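PDB 4OJV: 3',5'-cyclic-nucleotide phosphodiesterase 1 from Saccharomyces cerevisiae, which is a class-II cyclic-nucleotide phosphodiesterase of the metallo-hydrolase clan, with a metallo-beta-lactamase-like fold and a site for two zinc ions. Local coordinates for residues E34-D39 with D123-H128; K152-G157 with K187-N192. One frame throughout, in Å; residues are numbered along the deposited sequence.

Contact 1. Residues E34-D39 with D123-H128. With ZN (zinc ion), chain D.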
ATOM      1  N   GLU A  34       6.837 -19.848  12.451  1.00 13.69           N
ATOM      2  CA  GLU A  34       7.806 -18.814  12.120  1.00 13.51           C
ATOM      3  C   GLU A  34       8.014 -18.690  10.621  1.00 13.30           C
ATOM      4  O   GLU A  34       8.053 -19.679   9.891  1.00 13.92           O
ATOM      5  CB  GLU A  34       9.135 -19.066  12.837  1.00 15.59           C
ATOM      6  CG  GLU A  34       9.084 -18.821  14.343  1.00 18.38           C
ATOM      7  CD  GLU A  34       8.527 -19.990  15.141  1.00 19.76           C
ATOM      8  OE1 GLU A  34       8.394 -21.101  14.591  1.00 19.55           O
ATOM      9  OE2 GLU A  34       8.232 -19.798  16.343  1.00 27.41           O
ATOM     10  N   LEU A  35       8.147 -17.441  10.179  1.00 12.10           N
ATOM     11  CA  LEU A  35       8.288 -17.092   8.775  1.00 11.56           C
ATOM     12  C   LEU A  35       9.299 -15.961   8.630  1.00 11.07           C
ATOM     13  O   LEU A  35       9.398 -15.099   9.517  1.00 13.46           O
ATOM     14  CB  LEU A  35       6.947 -16.611   8.211  1.00 11.82           C
ATOM     15  CG  LEU A  35       5.793 -17.612   8.218  1.00 12.63           C
ATOM     16  CD1 LEU A  35       4.461 -16.936   7.927  1.00 14.16           C
ATOM     17  CD2 LEU A  35       6.065 -18.736   7.226  1.00 14.22           C
ATOM     18  N   ILE A  36      10.037 -15.963   7.520  1.00 10.74           N
ATOM     19  CA  ILE A  36      10.904 -14.856   7.129  1.00 11.63           C
ATOM     20  C   ILE A  36      10.225 -14.087   6.002  1.00 10.04           C
ATOM     21  O   ILE A  36       9.621 -14.696   5.122  1.00 10.66           O
ATOM     22  CB  ILE A  36      12.286 -15.368   6.622  1.00 14.44           C
ATOM     23  CG1 ILE A  36      13.156 -15.834   7.801  1.00 15.88           C
ATOM     24  CG2 ILE A  36      12.978 -14.318   5.748  1.00 15.09           C
ATOM     25  CD1 ILE A  36      14.418 -16.538   7.356  1.00 18.14           C
ATOM     26  N   ALA A  37      10.329 -12.761   6.005  1.00  9.58           N
ATOM     27  CA  ALA A  37       9.925 -11.953   4.856  1.00  9.29           C
ATOM     28  C   ALA A  37      11.158 -11.353   4.186  1.00  9.50           C
ATOM     29  O   ALA A  37      12.061 -10.852   4.867  1.00 11.08           O
ATOM     30  CB  ALA A  37       8.975 -10.846   5.290  1.00 10.33           C
ATOM     31  N   VAL A  38      11.201 -11.401   2.856  1.00  8.96           N
ATOM     32  CA  VAL A  38      12.141 -10.595   2.095  1.00  8.70           C
ATOM     33  C   VAL A  38      11.360  -9.445   1.509  1.00  9.02           C
ATOM     34  O   VAL A  38      10.399  -9.640   0.756  1.00  9.20           O
ATOM     35  CB  VAL A  38      12.885 -11.379   0.998  1.00  9.89           C
ATOM     36  CG1 VAL A  38      13.931 -10.477   0.351  1.00 11.52           C
ATOM     37  CG2 VAL A  38      13.528 -12.633   1.577  1.00 12.13           C
ATOM     38  N   ASP A  39      11.797  -8.242   1.873  1.00  8.76           N
ATOM     39  CA  ASP A  39      11.062  -7.019   1.606  1.00  8.98           C
ATOM     40  C   ASP A  39       9.715  -6.962   2.321  1.00  8.54           C
ATOM     41  O   ASP A  39       9.327  -7.893   3.046  1.00 10.06           O
ATOM     42  CB  ASP A  39      11.032  -6.666   0.117  1.00  9.16           C
ATOM     43  CG  ASP A  39      12.318  -5.985  -0.322  1.00  8.92           C
ATOM     44  OD1 ASP A  39      13.002  -5.420   0.573  1.00 10.02           O
ATOM     45  OD2 ASP A  39      12.633  -5.994  -1.527  1.00  9.88           O
ATOM     46  N   ASP A 123      11.148 -11.960  11.133  1.00 13.46           N
ATOM     47  CA  ASP A 123      12.303 -11.266  10.597  1.00 11.73           C
ATOM     48  C   ASP A 123      11.986 -10.818   9.179  1.00 10.56           C
ATOM     49  O   ASP A 123      11.488 -11.603   8.370  1.00 10.79           O
ATOM     50  CB  ASP A 123      13.534 -12.196  10.532  1.00 14.52           C
ATOM     51  CG  ASP A 123      14.042 -12.656  11.903  1.00 15.99           C
ATOM     52  OD1 ASP A 123      14.672 -11.869  12.627  1.00 16.13           O
ATOM     53  OD2 ASP A 123      13.871 -13.847  12.199  1.00 20.28           O
ATOM     54  N   TYR A 124      12.300  -9.562   8.882  1.00  9.48           N
ATOM     55  CA  TYR A 124      12.276  -9.034   7.522  1.00  9.28           C
ATOM     56  C   TYR A 124      13.704  -8.773   7.075  1.00  9.72           C
ATOM     57  O   TYR A 124      14.502  -8.233   7.856  1.00 11.43           O
ATOM     58  CB  TYR A 124      11.546  -7.696   7.469  1.00  9.78           C
ATOM     59  CG  TYR A 124      10.064  -7.697   7.741  1.00  9.67           C
ATOM     60  CD1 TYR A 124       9.570  -7.762   9.040  1.00 11.28           C
ATOM     61  CD2 TYR A 124       9.154  -7.573   6.695  1.00 10.01           C
ATOM     62  CE1 TYR A 124       8.204  -7.728   9.286  1.00 12.41           C
ATOM     63  CE2 TYR A 124       7.787  -7.530   6.933  1.00 10.78           C
ATOM     64  CZ  TYR A 124       7.327  -7.609   8.230  1.00 11.52           C
ATOM     65  OH  TYR A 124       5.977  -7.540   8.496  1.00 13.07           O
ATOM     66  N   TYR A 125      14.007  -9.117   5.824  1.00  9.14           N
ATOM     67  CA  TYR A 125      15.273  -8.757   5.195  1.00  9.11           C
ATOM     68  C   TYR A 125      14.932  -7.783   4.086  1.00  9.26           C
ATOM     69  O   TYR A 125      14.369  -8.165   3.062  1.00  9.82           O
ATOM     70  CB  TYR A 125      15.990 -10.017   4.683  1.00 10.15           C
ATOM     71  CG  TYR A 125      16.426 -10.894   5.831  1.00  9.79           C
ATOM     72  CD1 TYR A 125      15.571 -11.860   6.354  1.00 10.33           C
ATOM     73  CD2 TYR A 125      17.668 -10.714   6.440  1.00 11.28           C
ATOM     74  CE1 TYR A 125      15.956 -12.648   7.430  1.00 12.09           C
ATOM     75  CE2 TYR A 125      18.055 -11.485   7.518  1.00 11.79           C
ATOM     76  CZ  TYR A 125      17.193 -12.441   8.010  1.00 12.20           C
ATOM     77  OH  TYR A 125      17.568 -13.224   9.081  1.00 15.85           O
ATOM     78  N   ILE A 126      15.242  -6.512   4.311  1.00  9.28           N
ATOM     79  CA  ILE A 126      14.822  -5.444   3.409  1.00  9.60           C
ATOM     80  C   ILE A 126      15.957  -5.127   2.448  1.00  9.49           C
ATOM     81  O   ILE A 126      17.117  -5.015   2.863  1.00 10.15           O
ATOM     82  CB  ILE A 126      14.389  -4.184   4.207  1.00  9.84           C
ATOM     83  CG1 ILE A 126      13.270  -4.532   5.209  1.00 10.53           C
ATOM     84  CG2 ILE A 126      13.963  -3.056   3.267  1.00 10.56           C
ATOM     85  CD1 ILE A 126      11.994  -5.090   4.601  1.00 11.04           C
ATOM     86  N   THR A 127      15.622  -5.007   1.165  1.00  9.42           N
ATOM     87  CA  THR A 127      16.649  -4.797   0.143  1.00  9.47           C
ATOM     88  C   THR A 127      17.033  -3.328  -0.017  1.00  9.43           C
ATOM     89  O   THR A 127      18.188  -2.991  -0.251  1.00 10.56           O
ATOM     90  CB  THR A 127      16.215  -5.375  -1.220  1.00  9.76           C
ATOM     91  OG1 THR A 127      15.073  -4.649  -1.714  1.00  9.76           O
ATOM     92  CG2 THR A 127      15.929  -6.880  -1.117  1.00 10.35           C
ATOM     93  N   HIS A 128      16.036  -2.459   0.067  1.00 10.37           N
ATOM     94  CA  HIS A 128      16.238  -1.015   0.003  1.00 10.27           C
ATOM     95  C   HIS A 128      14.994  -0.345   0.514  1.00  9.60           C
ATOM     96  O   HIS A 128      13.937  -0.976   0.558  1.00  9.75           O
ATOM     97  CB  HIS A 128      16.653  -0.538  -1.397  1.00 10.46           C
ATOM     98  CG  HIS A 128      15.577  -0.654  -2.467  1.00 10.29           C
ATOM     99  ND1 HIS A 128      15.029  -1.834  -2.863  1.00 10.80           N
ATOM    100  CD2 HIS A 128      14.998   0.337  -3.259  1.00 10.97           C
ATOM    101  CE1 HIS A 128      14.149  -1.596  -3.873  1.00 11.09           C
ATOM    102  NE2 HIS A 128      14.135  -0.269  -4.120  1.00 11.57           N
TER
HETATM  103 ZN    ZN D 403      13.329   0.784  -5.847  1.00 14.28          ZN
HETATM  104  O   HOH W   1      11.475   0.434  -5.557  1.00 13.33           O
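The carboxylate of D39 meets T127 with both oxygens, the two side chains crossing at about a right angle. OD1 of D39 takes the backbone N-H of T127 at 2.7 Å on its syn side, somewhat out of the carboxylate plane; OD2 of D39 receives OG1 of T127 at 2.8 Å through its syn lone pair. With OG1 between the backbone N and the carbonyl carbon (chi1 65°), the hydroxyl reaches the same carboxylate as the N-H of T127. That hydroxyl accepts ND1 of H128 at 3.0 Å, close to the imidazole plane, while NE2 of H128 binds zinc at 2.2 Å. T127 is the second-shell residue that holds the H128 ring in its rotation, and D39 backs it from one shell further out. H130, H213 and D244 also bind this zinc; through the bond of its OD2 to H133, a ligand of the second zinc, D39 is second-shell there.

Behind the site, the strands run parallel. On one face CG2 of I36 lies at the edge of the Y125 ring, 3.6 Å from CD1 of Y125; on the other, CB of A37 approaches CD2 of Y124 obliquely. D39 N donates to Y125 O at 2.8 Å. Strand 35-38 is flanked across the sheet by antiparallel strand 22-27, strand 121-125 by parallel strand 153-157, and strand 222-232 packs against V38, T127 and H128.

Contact 2. Residues K152-G157 with K187-N192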
ATOM      1  N   LYS A 152       8.104 -10.840  18.850  1.00 23.86           N
ATOM      2  CA  LYS A 152       8.799  -9.616  18.444  1.00 23.89           C
ATOM      3  C   LYS A 152       9.307  -9.722  17.014  1.00 22.73           C
ATOM      4  O   LYS A 152       9.629 -10.818  16.547  1.00 25.27           O
ATOM      5  CB  LYS A 152       9.971  -9.329  19.382  1.00 25.90           C
ATOM      6  CG  LYS A 152       9.577  -9.178  20.844  1.00 26.24           C
ATOM      7  CD  LYS A 152      10.729  -8.644  21.678  1.00 32.45           C
ATOM      8  CE  LYS A 152      10.294  -8.409  23.115  1.00 35.03           C
ATOM      9  NZ  LYS A 152      11.345  -7.719  23.911  1.00 39.63           N
ATOM     10  N   LYS A 153       9.378  -8.581  16.329  1.00 18.18           N
ATOM     11  CA  LYS A 153       9.862  -8.531  14.946  1.00 16.73           C
ATOM     12  C   LYS A 153      11.166  -7.753  14.802  1.00 14.62           C
ATOM     13  O   LYS A 153      11.378  -6.731  15.461  1.00 15.68           O
ATOM     14  CB  LYS A 153       8.817  -7.916  14.018  1.00 16.79           C
ATOM     15  CG  LYS A 153       7.481  -8.649  13.933  1.00 19.82           C
ATOM     16  CD  LYS A 153       6.702  -8.148  12.722  1.00 24.48           C
ATOM     17  CE  LYS A 153       5.195  -8.303  12.852  1.00 26.50           C
ATOM     18  NZ  LYS A 153       4.738  -9.687  12.593  1.00 20.96           N
ATOM     19  N   THR A 154      12.023  -8.243  13.921  1.00 12.46           N
ATOM     20  CA  THR A 154      13.294  -7.611  13.615  1.00 12.02           C
ATOM     21  C   THR A 154      13.360  -7.305  12.125  1.00 11.01           C
ATOM     22  O   THR A 154      13.017  -8.152  11.284  1.00 11.81           O
ATOM     23  CB  THR A 154      14.487  -8.500  14.030  1.00 13.79           C
ATOM     24  OG1 THR A 154      14.388  -8.800  15.425  1.00 17.14           O
ATOM     25  CG2 THR A 154      15.808  -7.795  13.772  1.00 15.33           C
ATOM     26  N   ILE A 155      13.791  -6.089  11.808  1.00 10.38           N
ATOM     27  CA  ILE A 155      13.987  -5.631  10.437  1.00 10.76           C
ATOM     28  C   ILE A 155      15.498  -5.580  10.216  1.00 10.68           C
ATOM     29  O   ILE A 155      16.203  -4.835  10.919  1.00 11.08           O
ATOM     30  CB  ILE A 155      13.394  -4.220  10.219  1.00 11.52           C
ATOM     31  CG1 ILE A 155      11.893  -4.179  10.532  1.00 12.91           C
ATOM     32  CG2 ILE A 155      13.666  -3.757   8.798  1.00 12.52           C
ATOM     33  CD1 ILE A 155      11.360  -2.775  10.761  1.00 15.06           C
ATOM     34  N   TRP A 156      15.980  -6.393   9.279  1.00 10.56           N
ATOM     35  CA  TRP A 156      17.395  -6.483   8.938  1.00 10.71           C
ATOM     36  C   TRP A 156      17.672  -5.815   7.628  1.00 10.96           C
ATOM     37  O   TRP A 156      16.846  -5.845   6.704  1.00 10.85           O
ATOM     38  CB  TRP A 156      17.808  -7.932   8.789  1.00 11.63           C
ATOM     39  CG  TRP A 156      17.575  -8.809   9.981  1.00 12.07           C
ATOM     40  CD1 TRP A 156      16.432  -9.527  10.301  1.00 13.09           C
ATOM     41  CD2 TRP A 156      18.539  -9.124  11.033  1.00 14.06           C
ATOM     42  NE1 TRP A 156      16.618 -10.246  11.455  1.00 13.39           N
ATOM     43  CE2 TRP A 156      17.863 -10.050  11.942  1.00 14.47           C
ATOM     44  CE3 TRP A 156      19.851  -8.749  11.300  1.00 16.00           C
ATOM     45  CZ2 TRP A 156      18.490 -10.558  13.074  1.00 17.51           C
ATOM     46  CZ3 TRP A 156      20.476  -9.270  12.439  1.00 18.24           C
ATOM     47  CH2 TRP A 156      19.807 -10.149  13.305  1.00 19.07           C
ATOM     48  N   GLY A 157      18.869  -5.258   7.488  1.00 10.92           N
ATOM     49  CA  GLY A 157      19.290  -4.685   6.220  1.00 11.70           C
ATOM     50  C   GLY A 157      20.729  -4.234   6.287  1.00 11.73           C
ATOM     51  O   GLY A 157      21.321  -4.178   7.365  1.00 12.49           O
ATOM     52  N   LYS A 187      12.503  -4.056  16.178  1.00 12.77           N
ATOM     53  CA  LYS A 187      13.919  -3.701  16.207  1.00 13.94           C
ATOM     54  C   LYS A 187      14.477  -3.541  14.807  1.00 13.00           C
ATOM     55  O   LYS A 187      14.061  -4.251  13.896  1.00 14.02           O
ATOM     56  CB  LYS A 187      14.724  -4.792  16.915  1.00 16.24           C
ATOM     57  CG  LYS A 187      14.482  -4.889  18.411  1.00 20.01           C
ATOM     58  CD  LYS A 187      15.414  -5.929  19.018  1.00 24.17           C
ATOM     59  CE  LYS A 187      15.089  -6.203  20.477  1.00 25.58           C
ATOM     60  NZ  LYS A 187      13.846  -7.010  20.627  1.00 29.74           N
ATOM     61  N   LEU A 188      15.417  -2.615  14.643  1.00 13.24           N
ATOM     62  CA  LEU A 188      16.201  -2.459  13.413  1.00 13.23           C
ATOM     63  C   LEU A 188      17.610  -2.973  13.655  1.00 13.23           C
ATOM     64  O   LEU A 188      18.255  -2.560  14.630  1.00 16.26           O
ATOM     65  CB  LEU A 188      16.281  -0.986  13.005  1.00 15.34           C
ATOM     66  CG  LEU A 188      15.013  -0.294  12.506  1.00 16.37           C
ATOM     67  CD1 LEU A 188      15.200   1.210  12.428  1.00 19.07           C
ATOM     68  CD2 LEU A 188      14.640  -0.818  11.130  1.00 18.94           C
ATOM     69  N   LYS A 189      18.097  -3.859  12.787  1.00 13.16           N
ATOM     70  CA  LYS A 189      19.436  -4.416  12.942  1.00 13.97           C
ATOM     71  C   LYS A 189      20.188  -4.424  11.621  1.00 13.83           C
ATOM     72  O   LYS A 189      19.646  -4.779  10.569  1.00 13.93           O
ATOM     73  CB  LYS A 189      19.365  -5.822  13.533  1.00 16.66           C
ATOM     74  CG  LYS A 189      18.930  -5.846  14.987  1.00 19.63           C
ATOM     75  CD  LYS A 189      19.064  -7.232  15.590  1.00 23.80           C
ATOM     76  CE  LYS A 189      18.429  -7.288  16.969  1.00 29.35           C
ATOM     77  NZ  LYS A 189      18.674  -8.601  17.623  1.00 33.36           N
ATOM     78  N   CYS A 190      21.450  -4.019  11.672  1.00 15.06           N
ATOM     79  CA  CYS A 190      22.292  -3.996  10.483  1.00 15.75           C
ATOM     80  C   CYS A 190      22.976  -5.328  10.231  1.00 14.88           C
ATOM     81  O   CYS A 190      23.272  -6.089  11.160  1.00 18.27           O
ATOM     82  CB  CYS A 190      23.344  -2.889  10.575  1.00 19.76           C
ATOM     83  SG  CYS A 190      22.767  -1.243  10.097  1.00 23.53           S
ATOM     84  N   LEU A 191      23.214  -5.589   8.950  1.00 14.13           N
ATOM     85  CA  LEU A 191      24.011  -6.706   8.483  1.00 14.87           C
ATOM     86  C   LEU A 191      25.280  -6.153   7.849  1.00 15.95           C
ATOM     87  O   LEU A 191      25.289  -5.039   7.323  1.00 17.00           O
ATOM     88  CB  LEU A 191      23.241  -7.500   7.431  1.00 15.05           C
ATOM     89  CG  LEU A 191      21.971  -8.215   7.886  1.00 16.05           C
ATOM     90  CD1 LEU A 191      21.151  -8.622   6.665  1.00 17.50           C
ATOM     91  CD2 LEU A 191      22.296  -9.421   8.755  1.00 18.15           C
ATOM     92  N   ASN A 192      26.339  -6.955   7.888  1.00 16.79           N
ATOM     93  CA  ASN A 192      27.573  -6.650   7.176  1.00 18.56           C
ATOM     94  C   ASN A 192      27.533  -7.249   5.779  1.00 16.37           C
ATOM     95  O   ASN A 192      27.159  -8.412   5.619  1.00 17.75           O
ATOM     96  CB  ASN A 192      28.785  -7.209   7.926  1.00 20.87           C
ATOM     97  CG  ASN A 192      28.983  -6.567   9.283  1.00 23.97           C
ATOM     98  OD1 ASN A 192      28.832  -5.355   9.441  1.00 27.77           O
ATOM     99  ND2 ASN A 192      29.328  -7.380  10.272  1.00 29.53           N
TER
HETATM  100  O   HOH W   2      12.337  -7.241  18.295  1.00 26.47           O
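The six-membered ring of W156 takes K189 over one face: CB of K189 sits 4.1 Å from the centroid of that ring, a CH-pi contact, and CD of K189 comes to 3.8 Å from CH2 of W156. The lysine runs extended beside the indole, both pointing the same way. CG2 of T154, anti to its backbone N, lies over the same face as CB of K189, offset toward the rim, and touches CD of K189 at 3.8 Å. L191 crosses W156 at about a right angle, CD2 of L191 reaching CE3 of W156 at 3.6 Å. On the opposite face of the sheet I155 and L188 lie side by side, both touching L165 of helix 159-169, the helix of this right-handed beta-alpha-beta crossover.

Packing is looser at the start of the strands. There NZ of K152 and NZ of K187 stand 4.2 Å apart, like charges close together; each bonds a carbonyl elsewhere, of S183 and R184 respectively. A water accepts from NZ of K187 at 2.8 Å and donates to K153 O at 3.0 Å. Five backbone bonds tie the strands; K189 lends its hydrocarbon chain to the indole, while carbonyls and, for K187, water probably ease the K152-K187 repulsion.

In the fold
Contacts 1 and 2 are successive steps across one mixed sheet, with centres about 9 Å apart, and strands 121-125 and 153-157 are neighbours in it. W156 makes much of the junction: its backbone N lies 2.8 Å from Y124 O, its NE1 lies 2.8 Å from OD1 of D123, both probable hydrogen bonds, and its ring stacks on Y125. Contact 1 is buried, about 8 Å from the centre of the chain, and the end of segment 123-128 enters the two-zinc site. Contact 2, about 17 Å from that centre, is partly exposed and includes outermost strand 186-190. Strand 153-157 thus joins the zinc-bearing part of the sheet to its edge, with the indole bridging both contacts on one face.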